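Local coordinates for protein MgGH51 (Meripilus giganteus, PDB 6ZPZ) that probably hydrolyses terminal alpha-L-arabinofuranosyl groups from arabinose-containing polysaccharides, as a glycoside hydrolase of family GH51, at residues 21-26 against 259-264; 231-236 against 286-291; 402-407 against 435-440. All coordinates share one frame; numbering follows the deposited sequence.

Interaction 1: residues 21-26 against 259-264. With LX5 ([(1~{S},2~{S},3~{S},4~{S})-2-(hydroxymethyl)-3,4-bis(oxidanyl)cyclopentyl] hydrogen sulfate), chain G.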
loop_
_atom_site.group_PDB
_atom_site.type_symbol
_atom_site.label_atom_id
_atom_site.label_comp_id
_atom_site.label_asym_id
_atom_site.label_seq_id
_atom_site.Cartn_x
_atom_site.Cartn_y
_atom_site.Cartn_z
ATOM N N MET A 21 4.499 -4.289 1.483
ATOM C CA MET A 21 3.434 -4.779 2.360
ATOM C C MET A 21 2.414 -3.663 2.352
ATOM O O MET A 21 2.761 -2.536 2.657
ATOM C CB MET A 21 3.944 -5.029 3.784
ATOM C CG MET A 21 2.869 -5.561 4.695
ATOM S SD MET A 21 1.888 -4.199 5.348
ATOM C CE MET A 21 1.878 -4.702 7.077
ATOM N N PHE A 22 1.190 -3.989 1.981
ATOM C CA PHE A 22 0.145 -2.974 1.794
ATOM C C PHE A 22 -1.105 -3.398 2.542
ATOM O O PHE A 22 -1.612 -4.498 2.393
ATOM C CB PHE A 22 -0.161 -2.788 0.321
ATOM C CG PHE A 22 -1.177 -1.696 0.106
ATOM C CD1 PHE A 22 -2.524 -1.983 0.120
ATOM C CD2 PHE A 22 -0.787 -0.378 -0.070
ATOM C CE1 PHE A 22 -3.454 -0.972 -0.089
ATOM C CE2 PHE A 22 -1.729 0.637 -0.249
ATOM C CZ PHE A 22 -3.053 0.330 -0.252
ATOM N N GLU A 23 -1.654 -2.442 3.242
ATOM C CA GLU A 23 -3.086 -2.468 3.577
ATOM C C GLU A 23 -3.558 -1.028 3.493
ATOM O O GLU A 23 -2.690 -0.145 3.429
ATOM C CB GLU A 23 -3.253 -3.004 4.990
ATOM C CG GLU A 23 -2.711 -2.029 6.014
ATOM C CD GLU A 23 -2.661 -2.588 7.412
ATOM O OE1 GLU A 23 -3.725 -2.945 7.963
ATOM O OE2 GLU A 23 -1.570 -2.646 7.933
ATOM N N ASP A 24 -4.875 -0.806 3.558
ATOM C CA ASP A 24 -5.454 0.555 3.692
ATOM C C ASP A 24 -5.247 1.027 5.128
ATOM O O ASP A 24 -6.018 0.630 6.002
ATOM C CB ASP A 24 -6.927 0.608 3.285
ATOM C CG ASP A 24 -7.261 1.974 2.705
ATOM O OD1 ASP A 24 -6.593 2.935 3.110
ATOM O OD2 ASP A 24 -8.113 2.030 1.790
ATOM N N ILE A 25 -4.187 1.805 5.344
ATOM C CA ILE A 25 -3.784 2.399 6.645
ATOM C C ILE A 25 -3.267 3.790 6.317
ATOM O O ILE A 25 -2.721 3.952 5.227
ATOM C CB ILE A 25 -2.721 1.566 7.385
ATOM C CG1 ILE A 25 -2.428 2.136 8.772
ATOM C CG2 ILE A 25 -1.432 1.437 6.574
ATOM C CD1 ILE A 25 -1.424 1.320 9.554
ATOM N N ASN A 26 -3.510 4.778 7.174
ATOM C CA ASN A 26 -3.086 6.170 6.869
ATOM C C ASN A 26 -3.659 6.603 5.511
ATOM O O ASN A 26 -2.944 7.301 4.796
ATOM C CB ASN A 26 -1.559 6.283 6.776
ATOM C CG ASN A 26 -0.820 5.662 7.933
ATOM O OD1 ASN A 26 -1.212 5.830 9.094
ATOM N ND2 ASN A 26 0.297 5.029 7.641
ATOM N N GLY A 259 -13.021 -0.210 7.953
ATOM C CA GLY A 259 -11.682 -0.788 8.053
ATOM C C GLY A 259 -11.218 -0.801 9.495
ATOM O O GLY A 259 -11.996 -0.445 10.398
ATOM N N ASP A 260 -9.962 -1.146 9.716
ATOM C CA ASP A 260 -9.415 -1.357 11.079
ATOM C C ASP A 260 -8.549 -0.168 11.513
ATOM O O ASP A 260 -7.823 -0.332 12.456
ATOM C CB ASP A 260 -8.752 -2.729 11.092
ATOM C CG ASP A 260 -9.859 -3.723 10.806
ATOM O OD1 ASP A 260 -10.858 -3.702 11.593
ATOM O OD2 ASP A 260 -9.807 -4.380 9.712
ATOM N N TRP A 261 -8.660 1.000 10.867
ATOM C CA TRP A 261 -7.798 2.161 11.185
ATOM C C TRP A 261 -8.642 3.428 11.337
ATOM O O TRP A 261 -8.101 4.528 11.138
ATOM C CB TRP A 261 -6.726 2.251 10.095
ATOM C CG TRP A 261 -5.822 1.065 10.083
ATOM C CD1 TRP A 261 -5.760 0.053 9.163
ATOM C CD2 TRP A 261 -4.859 0.750 11.097
ATOM N NE1 TRP A 261 -4.777 -0.835 9.529
ATOM C CE2 TRP A 261 -4.222 -0.441 10.711
ATOM C CE3 TRP A 261 -4.447 1.383 12.281
ATOM C CZ2 TRP A 261 -3.201 -1.025 11.474
ATOM C CZ3 TRP A 261 -3.428 0.826 13.019
ATOM C CH2 TRP A 261 -2.829 -0.382 12.635
ATOM N N GLY A 262 -9.929 3.252 11.675
ATOM C CA GLY A 262 -10.855 4.328 12.059
ATOM C C GLY A 262 -11.638 4.901 10.882
ATOM O O GLY A 262 -12.294 5.952 11.056
ATOM N N TYR A 263 -11.551 4.335 9.669
ATOM C CA TYR A 263 -12.312 4.912 8.534
ATOM C C TYR A 263 -12.933 3.833 7.654
ATOM O O TYR A 263 -12.440 2.675 7.559
ATOM C CB TYR A 263 -11.441 5.871 7.720
ATOM C CG TYR A 263 -10.169 5.289 7.179
ATOM C CD1 TYR A 263 -10.106 4.761 5.901
ATOM C CD2 TYR A 263 -9.004 5.351 7.911
ATOM C CE1 TYR A 263 -8.921 4.262 5.395
ATOM C CE2 TYR A 263 -7.807 4.855 7.411
ATOM C CZ TYR A 263 -7.769 4.303 6.148
ATOM O OH TYR A 263 -6.585 3.854 5.620
ATOM N N VAL A 264 -13.985 4.248 6.952
ATOM C CA VAL A 264 -14.646 3.419 5.907
ATOM C C VAL A 264 -13.702 3.223 4.701
ATOM O O VAL A 264 -13.029 4.155 4.271
ATOM C CB VAL A 264 -15.984 4.043 5.484
ATOM C CG1 VAL A 264 -16.560 3.244 4.323
ATOM C CG2 VAL A 264 -16.973 4.122 6.646
HETATM C C1 LX5 G . 1.118 -3.776 12.326
HETATM C C2 LX5 G . 1.216 -5.225 11.911
HETATM C C6 LX5 G . 0.801 -1.790 10.658
HETATM C C5 LX5 G . 0.232 -3.063 11.298
HETATM C C3 LX5 G . 0.052 -5.535 11.016
HETATM C C4 LX5 G . -0.182 -4.178 10.356
HETATM O O7 LX5 G . 1.942 -2.059 9.836
HETATM O O8 LX5 G . -1.574 -3.905 10.177
HETATM O O9 LX5 G . 0.308 -6.645 10.141
HETATM O O10 LX5 G . 0.421 -4.008 13.546
HETATM S S11 LX5 G . 0.716 -3.196 14.760
HETATM O O12 LX5 G . 0.291 -1.945 14.137
HETATM O O13 LX5 G . -0.060 -3.587 15.934
HETATM O O14 LX5 G . 2.168 -3.427 15.017
#
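The indole N-H of Trp261 reaches Glu23 OE1 not in the carboxylate plane but from above it, 69° out. The bond is nevertheless short and nearly straight, with NE1 to OE1 at 2.8 Å and an N-H...O angle of 169°, and OE1 lies close to the plane of the indole at its edge. The carboxylate and indole planes are steeply inclined to each other, nearly perpendicular. OE1 also accepts the backbone N-H of Asn232, while the other oxygen, OE2, receives the hydroxyl O8 of the bound sulfated cyclopentane LX5 at 2.6 Å. O8 itself sits at the edge of the same indole, 3.6 Å from CZ2.

One face of Trp261 is covered by Ile25. Its chain is extended, CG1 anti to the backbone N (chi1 -175°), which carries CD1 over the six-membered ring in a CH-pi contact 3.5 Å from the centroid. CD1 also comes within 4.0 Å of LX5 C6, so the same methyl borders both the indole and the ligand.

Farther from the ligand, Tyr263 gives its hydroxyl proton to Asp24 OD1, OH to OD1 2.7 Å, and accepts the backbone N-H of His27. Asp24 in turn receives the backbone N-H groups of Gly29 and Asp30, tying the turn after strand 20-21 to the loop 259-264. Residues lining the site thus also position Glu23: with OE1 gripped by two N-H donors, and Ile25 packed on one indole face, which probably steadies the donor, the carboxylate probably has little freedom to rotate, leaving OE2 directed at a ligand hydroxyl.

Interaction 2: residues 231-236 against 286-291. With LX5 ([(1~{S},2~{S},3~{S},4~{S})-2-(hydroxymethyl)-3,4-bis(oxidanyl)cyclopentyl] hydrogen sulfate), chain G.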
loop_
_atom_site.group_PDB
_atom_site.type_symbol
_atom_site.label_atom_id
_atom_site.label_comp_id
_atom_site.label_asym_id
_atom_site.label_seq_id
_atom_site.Cartn_x
_atom_site.Cartn_y
_atom_site.Cartn_z
ATOM N N ASN A 231 -3.691 -5.712 9.656
ATOM C CA ASN A 231 -4.881 -5.552 10.518
ATOM C C ASN A 231 -6.108 -5.344 9.655
ATOM O O ASN A 231 -7.137 -5.867 10.008
ATOM C CB ASN A 231 -4.712 -4.418 11.511
ATOM C CG ASN A 231 -3.731 -4.777 12.602
ATOM O OD1 ASN A 231 -3.112 -5.832 12.558
ATOM N ND2 ASN A 231 -3.599 -3.896 13.569
ATOM N N ASN A 232 -5.985 -4.603 8.555
ATOM C CA ASN A 232 -7.165 -4.234 7.742
ATOM C C ASN A 232 -7.838 -5.478 7.121
ATOM O O ASN A 232 -9.014 -5.364 6.720
ATOM C CB ASN A 232 -6.817 -3.197 6.699
ATOM C CG ASN A 232 -7.995 -2.330 6.322
ATOM O OD1 ASN A 232 -8.611 -1.702 7.193
ATOM N ND2 ASN A 232 -8.283 -2.257 5.031
ATOM N N LEU A 233 -7.155 -6.617 7.037
ATOM C CA LEU A 233 -7.783 -7.888 6.596
ATOM C C LEU A 233 -8.819 -8.346 7.622
ATOM O O LEU A 233 -9.825 -8.972 7.244
ATOM C CB LEU A 233 -6.691 -8.946 6.530
ATOM C CG LEU A 233 -7.154 -10.347 6.202
ATOM C CD1 LEU A 233 -7.638 -10.454 4.747
ATOM C CD2 LEU A 233 -6.019 -11.335 6.477
ATOM N N GLU A 234 -8.502 -8.140 8.889
ATOM C CA GLU A 234 -9.144 -8.927 9.971
ATOM C C GLU A 234 -10.548 -8.428 10.275
ATOM O O GLU A 234 -11.374 -9.231 10.658
ATOM C CB GLU A 234 -8.261 -8.903 11.198
ATOM C CG GLU A 234 -7.026 -9.727 10.963
ATOM C CD GLU A 234 -6.151 -9.852 12.178
ATOM O OE1 GLU A 234 -6.020 -10.974 12.663
ATOM O OE2 GLU A 234 -5.571 -8.826 12.598
ATOM N N GLY A 235 -10.798 -7.133 10.211
ATOM C CA GLY A 235 -12.060 -6.582 10.721
ATOM C C GLY A 235 -12.022 -6.464 12.234
ATOM O O GLY A 235 -11.113 -7.016 12.880
ATOM N N GLN A 236 -12.962 -5.717 12.795
ATOM C CA GLN A 236 -13.122 -5.613 14.274
ATOM C C GLN A 236 -13.970 -6.807 14.734
ATOM O O GLN A 236 -13.925 -7.146 15.927
ATOM C CB GLN A 236 -13.780 -4.279 14.654
ATOM C CG GLN A 236 -12.897 -3.067 14.436
ATOM C CD GLN A 236 -11.529 -3.162 15.086
ATOM O OE1 GLN A 236 -10.511 -2.933 14.416
ATOM N NE2 GLN A 236 -11.492 -3.532 16.369
ATOM N N ILE A 286 1.691 -11.657 -2.542
ATOM C CA ILE A 286 1.574 -12.527 -1.354
ATOM C C ILE A 286 0.213 -12.155 -0.806
ATOM O O ILE A 286 0.037 -11.020 -0.321
ATOM C CB ILE A 286 2.700 -12.333 -0.340
ATOM C CG1 ILE A 286 4.078 -12.518 -0.981
ATOM C CG2 ILE A 286 2.448 -13.284 0.801
ATOM C CD1 ILE A 286 5.236 -12.477 -0.030
ATOM N N MET A 287 -0.730 -13.032 -0.988
ATOM C CA MET A 287 -2.138 -12.687 -0.739
ATOM C C MET A 287 -2.538 -13.249 0.617
ATOM O O MET A 287 -2.282 -14.410 0.890
ATOM C CB MET A 287 -3.046 -13.262 -1.820
ATOM C CG MET A 287 -4.446 -12.771 -1.658
ATOM S SD MET A 287 -5.562 -13.112 -2.967
ATOM C CE MET A 287 -5.647 -14.892 -2.819
ATOM N N ALA A 288 -3.048 -12.423 1.495
ATOM C CA ALA A 288 -3.544 -12.877 2.812
ATOM C C ALA A 288 -4.973 -13.352 2.639
ATOM O O ALA A 288 -5.704 -12.759 1.850
ATOM C CB ALA A 288 -3.440 -11.783 3.826
ATOM N N VAL A 289 -5.337 -14.399 3.366
ATOM C CA VAL A 289 -6.755 -14.789 3.509
ATOM C C VAL A 289 -7.123 -14.667 4.982
ATOM O O VAL A 289 -6.277 -14.901 5.896
ATOM C CB VAL A 289 -7.005 -16.208 2.973
ATOM C CG1 VAL A 289 -6.773 -16.220 1.474
ATOM C CG2 VAL A 289 -6.138 -17.242 3.712
ATOM N N TRP A 290 -8.353 -14.253 5.207
ATOM C CA TRP A 290 -8.937 -14.161 6.564
ATOM C C TRP A 290 -8.978 -15.573 7.167
ATOM O O TRP A 290 -9.271 -16.515 6.430
ATOM C CB TRP A 290 -10.327 -13.541 6.446
ATOM C CG TRP A 290 -10.838 -13.100 7.766
ATOM C CD1 TRP A 290 -10.515 -11.973 8.443
ATOM C CD2 TRP A 290 -11.770 -13.822 8.588
ATOM N NE1 TRP A 290 -11.191 -11.929 9.628
ATOM C CE2 TRP A 290 -11.981 -13.044 9.737
ATOM C CE3 TRP A 290 -12.455 -15.025 8.418
ATOM C CZ2 TRP A 290 -12.842 -13.445 10.756
ATOM C CZ3 TRP A 290 -13.330 -15.405 9.408
ATOM C CH2 TRP A 290 -13.521 -14.622 10.551
ATOM N N ALA A 291 -8.680 -15.717 8.454
ATOM C CA ALA A 291 -8.401 -17.029 9.065
ATOM C C ALA A 291 -9.219 -17.230 10.344
ATOM O O ALA A 291 -8.832 -18.059 11.128
ATOM C CB ALA A 291 -6.921 -17.168 9.290
HETATM C C1 LX5 G . 1.118 -3.776 12.326
HETATM C C2 LX5 G . 1.216 -5.225 11.911
HETATM C C6 LX5 G . 0.801 -1.790 10.658
HETATM C C5 LX5 G . 0.232 -3.063 11.298
HETATM C C3 LX5 G . 0.052 -5.535 11.016
HETATM C C4 LX5 G . -0.182 -4.178 10.356
HETATM O O7 LX5 G . 1.942 -2.059 9.836
HETATM O O8 LX5 G . -1.574 -3.905 10.177
HETATM O O9 LX5 G . 0.308 -6.645 10.141
HETATM O O10 LX5 G . 0.421 -4.008 13.546
HETATM S S11 LX5 G . 0.716 -3.196 14.760
HETATM O O12 LX5 G . 0.291 -1.945 14.137
HETATM O O13 LX5 G . -0.060 -3.587 15.934
HETATM O O14 LX5 G . 2.168 -3.427 15.017
#
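At the edge of the Trp290 indole, the carbonyl oxygen of Glu234 accepts from NE1 at 2.9 Å, and Glu234 CA lies in the ring plane nearby. Beyond the two segments, Arg241 makes a cation-pi contact with this indole, and the Tyr308 ring meets it with the planes about 55° apart. The hydrogen bond is bent, 145° at the hydrogen, and reaches the oxygen well to the side of the C=O direction, at 117°, with the donor also tilted out of the carbonyl plane. Leu233 O is also close, 3.3 Å from CD1. The first torsion of Trp290 points CG away from its own N, which sends the indole off the end of strand 284-289 to meet the short helix 231-234 where Gly235 leaves it at positive phi.

Leu233 fills the angle between helix and strand: its CD2 touches Ala288 CB at 3.7 Å and Val289 O at 3.6 Å. A leucine in place of Trp290 would probably leave Glu234 O without its indole donor and Arg241 without its aromatic partner.

At the other end of the helix, Asn231 N donates to LX5 O8 at 2.8 Å. Apolar packing and one indole N-H are thus likely to steady the far side of this weakly bonded helical turn, whose first backbone N-H faces the ligand.

Interaction 3: residues 402-407 against 435-440. With LX5 ([(1~{S},2~{S},3~{S},4~{S})-2-(hydroxymethyl)-3,4-bis(oxidanyl)cyclopentyl] hydrogen sulfate), chain G.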
loop_
_atom_site.group_PDB
_atom_site.type_symbol
_atom_site.label_atom_id
_atom_site.label_comp_id
_atom_site.label_asym_id
_atom_site.label_seq_id
_atom_site.Cartn_x
_atom_site.Cartn_y
_atom_site.Cartn_z
ATOM N N TYR A 402 8.911 -4.445 14.965
ATOM C CA TYR A 402 9.059 -2.988 15.157
ATOM C C TYR A 402 10.053 -2.778 16.294
ATOM O O TYR A 402 9.888 -3.391 17.371
ATOM C CB TYR A 402 7.689 -2.376 15.407
ATOM C CG TYR A 402 6.829 -2.287 14.174
ATOM C CD1 TYR A 402 7.367 -1.936 12.947
ATOM C CD2 TYR A 402 5.469 -2.528 14.241
ATOM C CE1 TYR A 402 6.568 -1.819 11.837
ATOM C CE2 TYR A 402 4.654 -2.415 13.130
ATOM C CZ TYR A 402 5.219 -2.082 11.914
ATOM O OH TYR A 402 4.443 -1.908 10.812
ATOM N N GLN A 403 11.089 -1.981 16.047
ATOM C CA GLN A 403 12.171 -1.845 17.060
ATOM C C GLN A 403 12.910 -0.526 16.818
ATOM O O GLN A 403 12.462 0.292 15.955
ATOM C CB GLN A 403 13.065 -3.107 17.036
ATOM C CG GLN A 403 12.906 -4.050 18.235
ATOM C CD GLN A 403 13.272 -3.412 19.565
ATOM O OE1 GLN A 403 13.918 -2.377 19.619
ATOM N NE2 GLN A 403 12.828 -4.012 20.658
ATOM N N THR A 404 13.969 -0.301 17.592
ATOM C CA THR A 404 14.801 0.910 17.503
ATOM C C THR A 404 15.762 0.701 16.351
ATOM O O THR A 404 16.082 -0.439 16.036
ATOM C CB THR A 404 15.592 1.157 18.801
ATOM O OG1 THR A 404 16.495 0.057 18.894
ATOM C CG2 THR A 404 14.751 1.279 20.050
ATOM N N PRO A 405 16.301 1.782 15.731
ATOM C CA PRO A 405 17.343 1.652 14.713
ATOM C C PRO A 405 18.530 0.802 15.152
ATOM O O PRO A 405 19.053 0.026 14.344
ATOM C CB PRO A 405 17.822 3.090 14.496
ATOM C CG PRO A 405 16.588 3.903 14.813
ATOM C CD PRO A 405 15.905 3.169 15.948
ATOM N N THR A 406 18.920 0.981 16.419
ATOM C CA THR A 406 20.036 0.247 17.050
ATOM C C THR A 406 19.692 -1.245 17.041
ATOM O O THR A 406 20.569 -2.047 16.694
ATOM C CB THR A 406 20.329 0.835 18.442
ATOM O OG1 THR A 406 20.847 2.162 18.239
ATOM C CG2 THR A 406 21.267 -0.021 19.267
ATOM N N TRP A 407 18.449 -1.595 17.382
ATOM C CA TRP A 407 18.049 -3.010 17.481
ATOM C C TRP A 407 18.306 -3.650 16.116
ATOM O O TRP A 407 18.877 -4.729 16.076
ATOM C CB TRP A 407 16.585 -3.164 17.921
ATOM C CG TRP A 407 16.166 -4.599 18.030
ATOM C CD1 TRP A 407 16.134 -5.356 19.170
ATOM C CD2 TRP A 407 15.820 -5.496 16.949
ATOM N NE1 TRP A 407 15.771 -6.643 18.878
ATOM C CE2 TRP A 407 15.560 -6.759 17.530
ATOM C CE3 TRP A 407 15.653 -5.365 15.567
ATOM C CZ2 TRP A 407 15.142 -7.854 16.777
ATOM C CZ3 TRP A 407 15.279 -6.465 14.817
ATOM C CH2 TRP A 407 15.049 -7.698 15.416
ATOM N N THR A 435 13.382 5.750 18.673
ATOM C CA THR A 435 14.743 5.767 19.267
ATOM C C THR A 435 14.629 5.391 20.747
ATOM O O THR A 435 15.625 5.485 21.418
ATOM C CB THR A 435 15.459 7.112 19.058
ATOM O OG1 THR A 435 14.605 8.153 19.534
ATOM C CG2 THR A 435 15.848 7.359 17.616
ATOM N N ASN A 436 13.444 5.025 21.223
ATOM C CA ASN A 436 13.210 4.734 22.659
ATOM C C ASN A 436 12.787 3.270 22.798
ATOM O O ASN A 436 11.584 2.976 22.667
ATOM C CB ASN A 436 12.193 5.711 23.255
ATOM C CG ASN A 436 12.008 5.540 24.751
ATOM O OD1 ASN A 436 12.558 4.621 25.338
ATOM N ND2 ASN A 436 11.234 6.417 25.359
ATOM N N ALA A 437 13.733 2.402 23.157
ATOM C CA ALA A 437 13.517 0.951 23.387
ATOM C C ALA A 437 12.421 0.747 24.429
ATOM O O ALA A 437 11.768 -0.301 24.388
ATOM C CB ALA A 437 14.806 0.285 23.826
ATOM N N ASN A 438 12.205 1.731 25.312
ATOM C CA ASN A 438 11.265 1.572 26.448
ATOM C C ASN A 438 9.834 1.921 26.009
ATOM O O ASN A 438 8.893 1.563 26.705
ATOM C CB ASN A 438 11.728 2.394 27.650
ATOM C CG ASN A 438 10.906 2.069 28.876
ATOM O OD1 ASN A 438 10.753 0.891 29.220
ATOM N ND2 ASN A 438 10.335 3.089 29.506
ATOM N N ASP A 439 9.660 2.564 24.854
ATOM C CA ASP A 439 8.341 3.090 24.409
ATOM C C ASP A 439 8.353 3.227 22.880
ATOM O O ASP A 439 8.441 4.394 22.335
ATOM C CB ASP A 439 8.014 4.423 25.079
ATOM C CG ASP A 439 6.557 4.797 24.914
ATOM O OD1 ASP A 439 5.752 3.899 24.551
ATOM O OD2 ASP A 439 6.240 5.969 25.161
ATOM N N LEU A 440 8.344 2.062 22.241
ATOM C CA LEU A 440 8.408 1.894 20.767
ATOM C C LEU A 440 7.149 2.501 20.153
ATOM O O LEU A 440 7.274 3.139 19.097
ATOM C CB LEU A 440 8.507 0.407 20.432
ATOM C CG LEU A 440 9.817 -0.255 20.823
ATOM C CD1 LEU A 440 9.739 -1.752 20.615
ATOM C CD2 LEU A 440 10.981 0.320 20.028
HETATM C C1 LX5 G . 1.118 -3.776 12.326
HETATM C C2 LX5 G . 1.216 -5.225 11.911
HETATM C C6 LX5 G . 0.801 -1.790 10.658
HETATM C C5 LX5 G . 0.232 -3.063 11.298
HETATM C C3 LX5 G . 0.052 -5.535 11.016
HETATM C C4 LX5 G . -0.182 -4.178 10.356
HETATM O O7 LX5 G . 1.942 -2.059 9.836
HETATM O O8 LX5 G . -1.574 -3.905 10.177
HETATM O O9 LX5 G . 0.308 -6.645 10.141
HETATM O O10 LX5 G . 0.421 -4.008 13.546
HETATM S S11 LX5 G . 0.716 -3.196 14.760
HETATM O O12 LX5 G . 0.291 -1.945 14.137
HETATM O O13 LX5 G . -0.060 -3.587 15.934
HETATM O O14 LX5 G . 2.168 -3.427 15.017
#
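Thr404 and Leu440 carry the close-fitting half of this contact, whereas Thr435 and Ala437 lie along its exposed margin. The methyl CG2 of Thr404 presses against the turn backbone, 3.5 Å from Ala437 N, and meets Leu440 CD2 at 3.9 Å. Leu440 spreads its two methyls across the end of the strand: CD1 rests 3.6 Å from Tyr402 O and also touches the amide of Gln403, while CD2 lies over the Gln403 backbone. No hydrogen bond crosses the interface.

Several polar groups instead bond within their own segment. Thr404 is the N-cap of helix 405-410; its OG1, placed between the backbone N and carbonyl carbon (chi1 65°), accepts Trp407 N at 3.0 Å and leaves CG2 facing the turn. Gln403 folds back so that OE1 takes the Thr404 N-H, and its CG lies over one face of Trp407. Across the contact, an Asx turn at Asn436, whose ND2 bonds Asp446 O, and a type I turn from Asn436 to Asp439 shape the loop. At the exposed Thr435 the fit relaxes, its CA 4.4 Å from CD of the buried Pro405.

Tyr402 turns away to the ligand, its OH 2.7 Å from LX5 O7. Behind it, Gln403 pairs through its backbone with Ala431 and Ile433, joining strand 396-403 to the end of strand 424-432, while Pro405 and Thr435 both lean on Gln455 of helix 454-469.

The three interactions exemplify how a beta/alpha barrel assembles one site from distant loops, with LX5 as their common point. Interactions 1 and 2, with centres 11 Å apart, meet directly: besides the Glu23 bond, Asn232 OD1 probably accepts Asp260 N at 2.9 Å, so the two are joined, and each gives O8 a hydrogen bond, Glu23 from interaction 1 and Asn231 from interaction 2. Interaction 3 is separate, its centre 24 Å from that of interaction 1 and 27 Å from that of interaction 2, and its nearest atoms about 5 and 8 Å from theirs. Through Tyr402 it contributes a hydrogen bond to O7. Asn350 and Glu429 also hydrogen-bond the ligand.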